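Local coordinates for autoinducer synthesis protein lasI (Pseudomonas aeruginosa, PDB 1RO5) that synthesises the quorum-sensing signal N-(3-oxododecanoyl)homoserine lactone from an acyl-carrier-protein thioester and S-adenosylmethionine, at residues Q138-T144 with V174-L180; H23-A27 with E43-D47. All blocks are in the same frame, centred on the assembly; numbering follows the deposited sequence.

Interaction 1 of 2, residues Q138-T144 with V174-L180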
loop_
_atom_site.group_PDB
_atom_site.type_symbol
_atom_site.label_atom_id
_atom_site.label_comp_id
_atom_site.label_asym_id
_atom_site.label_seq_id
_atom_site.Cartn_x
_atom_site.Cartn_y
_atom_site.Cartn_z
ATOM N N GLN A 138 13.639 0.071 6.423
ATOM C CA GLN A 138 14.087 -1.234 5.950
ATOM C C GLN A 138 13.014 -2.258 5.627
ATOM O O GLN A 138 13.320 -3.219 4.942
ATOM C CB GLN A 138 15.009 -1.924 6.953
ATOM C CG GLN A 138 14.873 -1.457 8.293
ATOM C CD GLN A 138 16.082 -0.507 8.722
ATOM O OE1 GLN A 138 16.631 -0.708 9.797
ATOM N NE2 GLN A 138 16.440 0.545 7.892
ATOM N N THR A 139 11.798 -2.051 6.131
ATOM C CA THR A 139 10.727 -2.994 6.082
ATOM C C THR A 139 9.353 -2.335 5.887
ATOM O O THR A 139 8.985 -1.371 6.572
ATOM C CB THR A 139 10.662 -3.767 7.399
ATOM O OG1 THR A 139 11.871 -4.446 7.648
ATOM C CG2 THR A 139 9.571 -4.988 7.308
ATOM N N LEU A 140 8.577 -2.918 5.013
ATOM C CA LEU A 140 7.176 -2.611 4.875
ATOM C C LEU A 140 6.280 -3.750 5.379
ATOM O O LEU A 140 6.519 -4.954 5.066
ATOM C CB LEU A 140 6.907 -2.359 3.431
ATOM C CG LEU A 140 7.659 -1.109 2.915
ATOM C CD1 LEU A 140 7.271 -0.891 1.497
ATOM C CD2 LEU A 140 7.457 0.216 3.671
ATOM N N VAL A 141 5.297 -3.466 6.232
ATOM C CA VAL A 141 4.355 -4.495 6.560
ATOM C C VAL A 141 2.973 -4.141 5.952
ATOM O O VAL A 141 2.707 -2.984 5.623
ATOM C CB VAL A 141 4.260 -4.688 8.073
ATOM C CG1 VAL A 141 5.572 -5.192 8.597
ATOM C CG2 VAL A 141 3.813 -3.388 8.808
ATOM N N THR A 142 2.120 -5.127 5.738
ATOM C CA THR A 142 0.804 -4.834 5.210
ATOM C C THR A 142 -0.139 -6.006 5.471
ATOM O O THR A 142 0.291 -7.140 5.579
ATOM C CB THR A 142 0.916 -4.476 3.718
ATOM O OG1 THR A 142 -0.374 -4.185 3.180
ATOM C CG2 THR A 142 1.412 -5.723 2.930
ATOM N N VAL A 143 -1.425 -5.750 5.527
ATOM C CA VAL A 143 -2.440 -6.798 5.496
ATOM C C VAL A 143 -3.023 -6.728 4.103
ATOM O O VAL A 143 -3.592 -5.690 3.720
ATOM C CB VAL A 143 -3.533 -6.572 6.531
ATOM C CG1 VAL A 143 -4.804 -7.499 6.344
ATOM C CG2 VAL A 143 -2.997 -6.843 7.871
ATOM N N THR A 144 -2.854 -7.803 3.344
ATOM C CA THR A 144 -3.361 -7.837 1.996
ATOM C C THR A 144 -3.942 -9.280 1.748
ATOM O O THR A 144 -4.233 -10.027 2.754
ATOM C CB THR A 144 -2.295 -7.332 0.979
ATOM O OG1 THR A 144 -2.901 -7.277 -0.305
ATOM C CG2 THR A 144 -1.144 -8.316 0.828
ATOM N N VAL A 174 -3.780 -12.082 4.683
ATOM C CA VAL A 174 -2.614 -12.443 5.417
ATOM C C VAL A 174 -1.855 -11.155 5.727
ATOM O O VAL A 174 -1.975 -10.188 4.976
ATOM C CB VAL A 174 -1.759 -13.400 4.474
ATOM C CG1 VAL A 174 -1.512 -12.745 3.006
ATOM C CG2 VAL A 174 -0.479 -13.907 5.129
ATOM N N ALA A 175 -1.044 -11.131 6.797
ATOM C CA ALA A 175 -0.101 -10.056 7.145
ATOM C C ALA A 175 1.260 -10.409 6.598
ATOM O O ALA A 175 1.819 -11.483 6.925
ATOM C CB ALA A 175 0.059 -9.904 8.694
ATOM N N LEU A 176 1.833 -9.491 5.809
ATOM C CA LEU A 176 3.106 -9.723 5.245
ATOM C C LEU A 176 4.191 -8.793 5.796
ATOM O O LEU A 176 3.928 -7.648 6.093
ATOM C CB LEU A 176 2.951 -9.450 3.752
ATOM C CG LEU A 176 1.981 -10.343 3.002
ATOM C CD1 LEU A 176 2.078 -9.856 1.598
ATOM C CD2 LEU A 176 2.325 -11.846 3.040
ATOM N N ARG A 177 5.426 -9.269 5.866
ATOM C CA ARG A 177 6.593 -8.361 5.952
ATOM C C ARG A 177 7.438 -8.303 4.693
ATOM O O ARG A 177 7.733 -9.340 4.170
ATOM C CB ARG A 177 7.382 -8.454 7.287
ATOM C CG ARG A 177 7.955 -9.658 7.648
ATOM C CD ARG A 177 8.077 -9.939 9.194
ATOM N NE ARG A 177 8.027 -11.437 9.361
ATOM C CZ ARG A 177 7.656 -12.094 10.462
ATOM N NH1 ARG A 177 7.322 -11.374 11.554
ATOM N NH2 ARG A 177 7.640 -13.480 10.470
ATOM N N ILE A 178 7.671 -7.119 4.107
ATOM C CA ILE A 178 8.306 -7.041 2.821
ATOM C C ILE A 178 9.626 -6.386 3.191
ATOM O O ILE A 178 9.618 -5.178 3.476
ATOM C CB ILE A 178 7.658 -6.067 1.877
ATOM C CG1 ILE A 178 6.346 -6.535 1.279
ATOM C CG2 ILE A 178 8.433 -6.014 0.565
ATOM C CD1 ILE A 178 5.200 -6.315 2.039
ATOM N N GLU A 179 10.755 -7.135 3.196
ATOM C CA GLU A 179 12.087 -6.554 3.502
ATOM C C GLU A 179 12.574 -5.752 2.349
ATOM O O GLU A 179 12.532 -6.221 1.196
ATOM C CB GLU A 179 13.034 -7.660 3.852
ATOM C CG GLU A 179 12.483 -8.451 5.043
ATOM C CD GLU A 179 12.601 -7.670 6.314
ATOM O OE1 GLU A 179 13.342 -6.606 6.348
ATOM O OE2 GLU A 179 11.925 -8.090 7.261
ATOM N N LEU A 180 12.964 -4.509 2.566
ATOM C CA LEU A 180 13.463 -3.765 1.372
ATOM C C LEU A 180 15.030 -3.967 1.159
ATOM O O LEU A 180 15.784 -3.007 0.907
ATOM C CB LEU A 180 13.096 -2.253 1.435
ATOM C CG LEU A 180 11.614 -1.899 1.821
ATOM C CD1 LEU A 180 11.442 -0.420 1.874
ATOM C CD2 LEU A 180 10.715 -2.491 0.711
#

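Interaction 2 of 2, residues H23-A27 with E43-D47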
loop_
_atom_site.group_PDB
_atom_site.type_symbol
_atom_site.label_atom_id
_atom_site.label_comp_id
_atom_site.label_asym_id
_atom_site.label_seq_id
_atom_site.Cartn_x
_atom_site.Cartn_y
_atom_site.Cartn_z
ATOM N N HIS A 23 -9.974 8.909 -2.359
ATOM C CA HIS A 23 -10.909 8.283 -1.430
ATOM C C HIS A 23 -12.119 7.749 -2.270
ATOM O O HIS A 23 -12.739 6.835 -1.829
ATOM C CB HIS A 23 -11.422 9.373 -0.407
ATOM C CG HIS A 23 -10.407 9.731 0.658
ATOM N ND1 HIS A 23 -9.997 8.825 1.566
ATOM C CD2 HIS A 23 -9.742 10.876 0.948
ATOM C CE1 HIS A 23 -9.127 9.381 2.410
ATOM N NE2 HIS A 23 -8.929 10.623 2.040
ATOM N N LYS A 24 -12.457 8.389 -3.410
ATOM C CA LYS A 24 -13.533 7.882 -4.264
ATOM C C LYS A 24 -13.045 6.560 -4.862
ATOM O O LYS A 24 -13.789 5.628 -4.863
ATOM C CB LYS A 24 -13.930 8.811 -5.438
ATOM C CG LYS A 24 -14.523 10.143 -5.138
ATOM C CD LYS A 24 -16.013 10.263 -5.394
ATOM C CE LYS A 24 -16.534 11.757 -5.235
ATOM N NZ LYS A 24 -17.916 11.831 -5.949
ATOM N N LEU A 25 -11.815 6.513 -5.364
ATOM C CA LEU A 25 -11.182 5.283 -5.858
ATOM C C LEU A 25 -11.174 4.232 -4.796
ATOM O O LEU A 25 -11.489 3.116 -5.091
ATOM C CB LEU A 25 -9.754 5.502 -6.385
ATOM C CG LEU A 25 -9.044 4.281 -6.912
ATOM C CD1 LEU A 25 -9.925 3.483 -7.901
ATOM C CD2 LEU A 25 -7.855 4.685 -7.730
ATOM N N ARG A 26 -10.840 4.575 -3.553
ATOM C CA ARG A 26 -10.893 3.577 -2.482
ATOM C C ARG A 26 -12.333 3.102 -2.233
ATOM O O ARG A 26 -12.524 1.928 -1.862
ATOM C CB ARG A 26 -10.342 4.174 -1.213
ATOM C CG ARG A 26 -8.828 4.240 -1.262
ATOM C CD ARG A 26 -8.172 5.009 -0.103
ATOM N NE ARG A 26 -8.694 4.757 1.251
ATOM C CZ ARG A 26 -8.324 5.413 2.378
ATOM N NH1 ARG A 26 -7.364 6.346 2.356
ATOM N NH2 ARG A 26 -8.964 5.147 3.549
ATOM N N ALA A 27 -13.317 4.030 -2.344
ATOM C CA ALA A 27 -14.716 3.588 -2.238
ATOM C C ALA A 27 -15.120 2.630 -3.396
ATOM O O ALA A 27 -15.818 1.634 -3.154
ATOM C CB ALA A 27 -15.699 4.764 -2.171
ATOM N N GLU A 43 -19.574 8.762 -0.582
ATOM C CA GLU A 43 -18.892 8.123 -1.696
ATOM C C GLU A 43 -17.356 8.080 -1.548
ATOM O O GLU A 43 -16.636 7.782 -2.463
ATOM C CB GLU A 43 -19.258 8.801 -3.032
ATOM C CG GLU A 43 -20.666 8.408 -3.559
ATOM C CD GLU A 43 -21.078 9.163 -4.836
ATOM O OE1 GLU A 43 -22.062 8.716 -5.388
ATOM O OE2 GLU A 43 -20.462 10.155 -5.307
ATOM N N MET A 44 -16.851 8.347 -0.366
ATOM C CA MET A 44 -15.442 8.335 -0.144
ATOM C C MET A 44 -15.160 7.336 0.897
ATOM O O MET A 44 -15.790 7.358 1.976
ATOM C CB MET A 44 -14.980 9.701 0.295
ATOM C CG MET A 44 -15.021 10.728 -0.884
ATOM S SD MET A 44 -14.392 12.410 -0.200
ATOM C CE MET A 44 -15.912 12.863 0.782
ATOM N N GLU A 45 -14.152 6.489 0.682
ATOM C CA GLU A 45 -13.788 5.548 1.774
ATOM C C GLU A 45 -12.692 6.229 2.576
ATOM O O GLU A 45 -11.601 6.590 2.016
ATOM C CB GLU A 45 -13.295 4.270 1.134
ATOM C CG GLU A 45 -13.081 3.083 2.076
ATOM C CD GLU A 45 -11.702 3.128 2.701
ATOM O OE1 GLU A 45 -11.637 3.316 3.862
ATOM O OE2 GLU A 45 -10.632 3.038 2.032
ATOM N N ILE A 46 -12.966 6.530 3.836
ATOM C CA ILE A 46 -12.093 7.403 4.648
ATOM C C ILE A 46 -12.253 6.875 6.022
ATOM O O ILE A 46 -13.421 6.730 6.404
ATOM C CB ILE A 46 -12.623 8.861 4.819
ATOM C CG1 ILE A 46 -13.221 9.392 3.607
ATOM C CG2 ILE A 46 -11.497 9.832 5.194
ATOM C CD1 ILE A 46 -13.300 10.923 3.751
ATOM N N ASP A 47 -11.190 6.750 6.814
ATOM C CA ASP A 47 -11.377 6.276 8.198
ATOM C C ASP A 47 -10.448 7.070 9.178
ATOM O O ASP A 47 -9.743 8.062 8.799
ATOM C CB ASP A 47 -11.115 4.767 8.232
ATOM C CG ASP A 47 -9.709 4.369 7.709
ATOM O OD1 ASP A 47 -8.752 5.224 7.704
ATOM O OD2 ASP A 47 -9.413 3.163 7.464
#

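Interaction 1 of 2, residues Q138-T144 with V174-L180
The carboxylate of Glu179 receives the hydroxyl of Thr139 above its plane, 41° out of it, in a hydrogen bond from Thr139 OG1 to Glu179 OE1 of 2.9 Å. The two side chains run side by side, and the bend of the glutamate at chi2 (-73°) folds the carboxylate back over its neighbour. The Arg177 side chain runs outward past Val141, touching it through its aliphatic root, Arg177 CB to Val141 CG1 4.0 Å; farther out, NE hydrogen-bonds to Ser160 OG and the guanidinium makes a cation-pi contact with Phe162.

Beneath these side chains two antiparallel strands pair from Thr139 with Glu179 to Thr144 with Val174, and Leu180 N adds a further bond to Gln138 O. On the opposite face Leu140 CD1 packs against Leu180 CD2 at 3.9 Å. Thr142 CG2 lies 3.9 Å from Ile178 CD1, and Thr144 CG2 reaches Leu176 CD1 at 3.7 Å. Thr142 swings OG1 to the far side from its amide nitrogen (chi1 180°), where it hydrogen-bonds to Leu102 O. Strand 99-107 flanks 139-145 in parallel, strand 158-161 borders 171-179, and Leu176 packs against Met152 of helix 146-154, placing the pair inside the sheet of the alpha-beta-alpha sandwich.

Interaction 2 of 2, residues H23-A27 with E43-D47
Arg26 and Glu45 meet at about a right angle, their guanidinium and carboxylate planes turned 44° apart. Arg26 NE donates to Glu45 OE2 at 2.7 Å; the oxygen lies in the guanidinium plane, yet the donor stands above that of the carboxylate. Bonds from NH2 to both carboxylate oxygens are weak. The bend of Arg26 at chi3 (44°) brings one guanidinium face over Glu45 O, which is 3.1 Å above the plane.

Near the edge of the His23 ring, Glu45 O accepts from His23 ND1 at 2.8 Å. Ile46 crosses the ring roughly perpendicularly, its CG2 making an off-centre CH-pi contact 4.1 Å from the His23 centroid. His23 O takes Ala27 N of its own helix and Glu45 N from opposite faces of its plane, so helix and strand share one acceptor. Lys24 NZ forms a salt bridge with Glu43 OE2 at 3.1 Å.

Buried Arg26 and Glu45 each have a second partner of opposite charge, Asp50 and Arg104, and Asp47 bridges to Arg70. These acids would probably offset the close approach of Arg26 and Arg70. Charged residues in this N-terminal part of the family are thought to contribute to the S-adenosylmethionine pocket.

How the interactions relate
After strand 5-10 the chain enters helix 16-30, and interaction 2 brings it back to that helix at 43-47, closing a loop of 15 intervening residues before the chain returns to the main sheet at 55-61. It then runs through strands 64-73 and 99-107 and helix 118-133 to reach 138-144. Interaction 1 closes there when 174-180 returns after helix 146-154 and two short strands. The contacts follow in series, neither nested nor crossed. The centres of interactions 1 and 2 are about 23 Å apart, on opposite sides of the chain's centre. One ties the N-terminal helix to a short hairpin strand; the other joins strands in the C-terminal half. Strand 99-107 lies against both, touching Arg26 and pairing with 139-145.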